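Local coordinates for acyl-CoA dehydrogenase (Geobacillus kaustophilus, PDB 2PG0), which probably uses FAD to introduce an alpha-beta double bond into thioester-linked acyl chains, as acyl-CoA dehydrogenases do, at residues 77-82 against 300-305. Residues are numbered along the deposited sequence; the frame is centred on the assembly and turned at random.
Sequences INEELE and LGRTFV
Glu79 OE2 takes two N-H groups from the guanidinium of Arg302. The bond from Arg302 NH1 to Glu79 OE2 is 3.0 Å long, bent to 140° at the hydrogen, and belongs to a salt bridge. That from Arg302 NH2 to Glu79 OE2 is weak, at 3.3 Å. The oxygen sits at the guanidinium edge, tilted somewhat from its plane. NH1 reaches OE2 from the syn side, but well out of the carboxylate plane. The flat groups stand nearly perpendicular, 85° apart. Only OE2 of the carboxylate meets the guanidinium; OE1 pairs with Arg18. The backbones stay apart: the nearest CA atoms, of Glu79 and Arg302, are 12.0 Å from each other. Glu79 reaches out with a chain extended beyond CG (chi2 -179°), and Arg302, bent at chi2 and chi3, brings its guanidinium to meet it. Arg302 also pairs with Glu261 through NE and with Asp306 through NH1. With an alanine in place of Arg302, Glu79 OE2, Glu261 and Asp306 would probably each lose a positive partner. Glu79 also touches Ile254 and Thr258 of helix 237-273. This ion-pair network ties helix 71-84 of the N-terminal helical domain to helix 285-313 of the C-terminal one, within the acyl-CoA dehydrogenase fold.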
loop_
_atom_site.group_PDB
_atom_site.type_symbol
_atom_site.label_atom_id
_atom_site.label_comp_id
_atom_site.label_asym_id
_atom_site.label_seq_id
_atom_site.Cartn_x
_atom_site.Cartn_y
_atom_site.Cartn_z
ATOM N N ILE A 77 10.333 -11.766 -29.679
ATOM C CA ILE A 77 11.101 -10.609 -30.135
ATOM C C ILE A 77 11.018 -9.483 -29.109
ATOM O O ILE A 77 12.044 -8.946 -28.672
ATOM C CB ILE A 77 10.658 -10.134 -31.551
ATOM C CG1 ILE A 77 11.144 -11.128 -32.615
ATOM C CG2 ILE A 77 11.210 -8.740 -31.867
ATOM C CD1 ILE A 77 10.468 -10.970 -33.972
ATOM N N ASN A 78 9.801 -9.135 -28.708
ATOM C CA ASN A 78 9.630 -8.005 -27.800
ATOM C C ASN A 78 10.212 -8.247 -26.414
ATOM O O ASN A 78 10.776 -7.325 -25.810
ATOM C CB ASN A 78 8.172 -7.579 -27.746
ATOM C CG ASN A 78 7.656 -7.148 -29.105
ATOM O OD1 ASN A 78 8.438 -6.755 -29.983
ATOM N ND2 ASN A 78 6.359 -7.237 -29.298
ATOM N N GLU A 79 10.111 -9.484 -25.932
ATOM C CA GLU A 79 10.708 -9.851 -24.638
ATOM C C GLU A 79 12.226 -9.723 -24.704
ATOM O O GLU A 79 12.851 -9.095 -23.839
ATOM C CB GLU A 79 10.331 -11.270 -24.235
ATOM C CG GLU A 79 8.931 -11.403 -23.674
ATOM C CD GLU A 79 8.590 -12.822 -23.260
ATOM O OE1 GLU A 79 9.420 -13.751 -23.455
ATOM O OE2 GLU A 79 7.467 -13.009 -22.745
ATOM N N GLU A 80 12.817 -10.308 -25.745
ATOM C CA GLU A 80 14.271 -10.272 -25.892
ATOM C C GLU A 80 14.823 -8.855 -26.086
ATOM O O GLU A 80 15.894 -8.526 -25.582
ATOM C CB GLU A 80 14.739 -11.227 -27.002
ATOM C CG GLU A 80 14.549 -12.719 -26.656
ATOM C CD GLU A 80 15.172 -13.129 -25.323
ATOM O OE1 GLU A 80 16.344 -12.791 -25.077
ATOM O OE2 GLU A 80 14.491 -13.811 -24.528
ATOM N N LEU A 81 14.081 -8.014 -26.797
ATOM C CA LEU A 81 14.487 -6.619 -26.972
ATOM C C LEU A 81 14.418 -5.837 -25.650
ATOM O O LEU A 81 15.289 -5.010 -25.371
ATOM C CB LEU A 81 13.645 -5.940 -28.052
ATOM C CG LEU A 81 13.966 -6.314 -29.503
ATOM C CD1 LEU A 81 12.925 -5.720 -30.426
ATOM C CD2 LEU A 81 15.373 -5.865 -29.921
ATOM N N GLU A 82 13.388 -6.093 -24.848
ATOM C CA GLU A 82 13.276 -5.451 -23.534
ATOM C C GLU A 82 14.409 -5.889 -22.610
ATOM O O GLU A 82 14.915 -5.092 -21.818
ATOM C CB GLU A 82 11.909 -5.705 -22.890
ATOM C CG GLU A 82 11.652 -4.911 -21.585
ATOM C CD GLU A 82 11.620 -3.386 -21.789
ATOM O OE1 GLU A 82 11.221 -2.911 -22.876
ATOM O OE2 GLU A 82 11.982 -2.653 -20.845
ATOM N N LEU A 300 2.489 -13.780 -10.559
ATOM C CA LEU A 300 1.114 -13.409 -10.886
ATOM C C LEU A 300 0.986 -12.732 -12.250
ATOM O O LEU A 300 0.121 -13.097 -13.047
ATOM C CB LEU A 300 0.536 -12.489 -9.810
ATOM C CG LEU A 300 0.223 -13.104 -8.450
ATOM C CD1 LEU A 300 -0.019 -11.972 -7.485
ATOM C CD2 LEU A 300 -0.993 -14.048 -8.488
ATOM N N GLY A 301 1.845 -11.750 -12.510
ATOM C CA GLY A 301 1.806 -10.990 -13.755
ATOM C C GLY A 301 2.146 -11.879 -14.936
ATOM O O GLY A 301 1.513 -11.786 -15.990
ATOM N N ARG A 302 3.150 -12.735 -14.753
ATOM C CA ARG A 302 3.592 -13.652 -15.817
ATOM C C ARG A 302 2.479 -14.639 -16.185
ATOM O O ARG A 302 2.179 -14.845 -17.364
ATOM C CB ARG A 302 4.873 -14.394 -15.401
ATOM C CG ARG A 302 5.382 -15.464 -16.406
ATOM C CD ARG A 302 5.431 -14.971 -17.869
ATOM N NE ARG A 302 6.431 -13.936 -18.131
ATOM C CZ ARG A 302 6.609 -13.347 -19.312
ATOM N NH1 ARG A 302 5.848 -13.675 -20.358
ATOM N NH2 ARG A 302 7.550 -12.421 -19.452
ATOM N N THR A 303 1.869 -15.239 -15.170
ATOM C CA THR A 303 0.765 -16.176 -15.383
ATOM C C THR A 303 -0.414 -15.494 -16.086
ATOM O O THR A 303 -1.011 -16.068 -17.003
ATOM C CB THR A 303 0.324 -16.823 -14.058
ATOM O OG1 THR A 303 1.469 -17.414 -13.426
ATOM C CG2 THR A 303 -0.739 -17.914 -14.287
ATOM N N PHE A 304 -0.731 -14.266 -15.675
ATOM C CA PHE A 304 -1.865 -13.543 -16.252
ATOM C C PHE A 304 -1.594 -13.111 -17.694
ATOM O O PHE A 304 -2.411 -13.363 -18.591
ATOM C CB PHE A 304 -2.233 -12.333 -15.382
ATOM C CG PHE A 304 -3.555 -11.718 -15.727
ATOM C CD1 PHE A 304 -4.742 -12.295 -15.271
ATOM C CD2 PHE A 304 -3.622 -10.565 -16.509
ATOM C CE1 PHE A 304 -5.975 -11.734 -15.583
ATOM C CE2 PHE A 304 -4.859 -9.987 -16.825
ATOM C CZ PHE A 304 -6.036 -10.577 -16.357
ATOM N N VAL A 305 -0.447 -12.475 -17.933
ATOM C CA VAL A 305 -0.136 -12.026 -19.300
ATOM C C VAL A 305 -0.049 -13.211 -20.274
ATOM O O VAL A 305 -0.507 -13.110 -21.414
ATOM C CB VAL A 305 1.119 -11.113 -19.359
ATOM C CG1 VAL A 305 2.405 -11.917 -19.235
ATOM C CG2 VAL A 305 1.112 -10.259 -20.634
#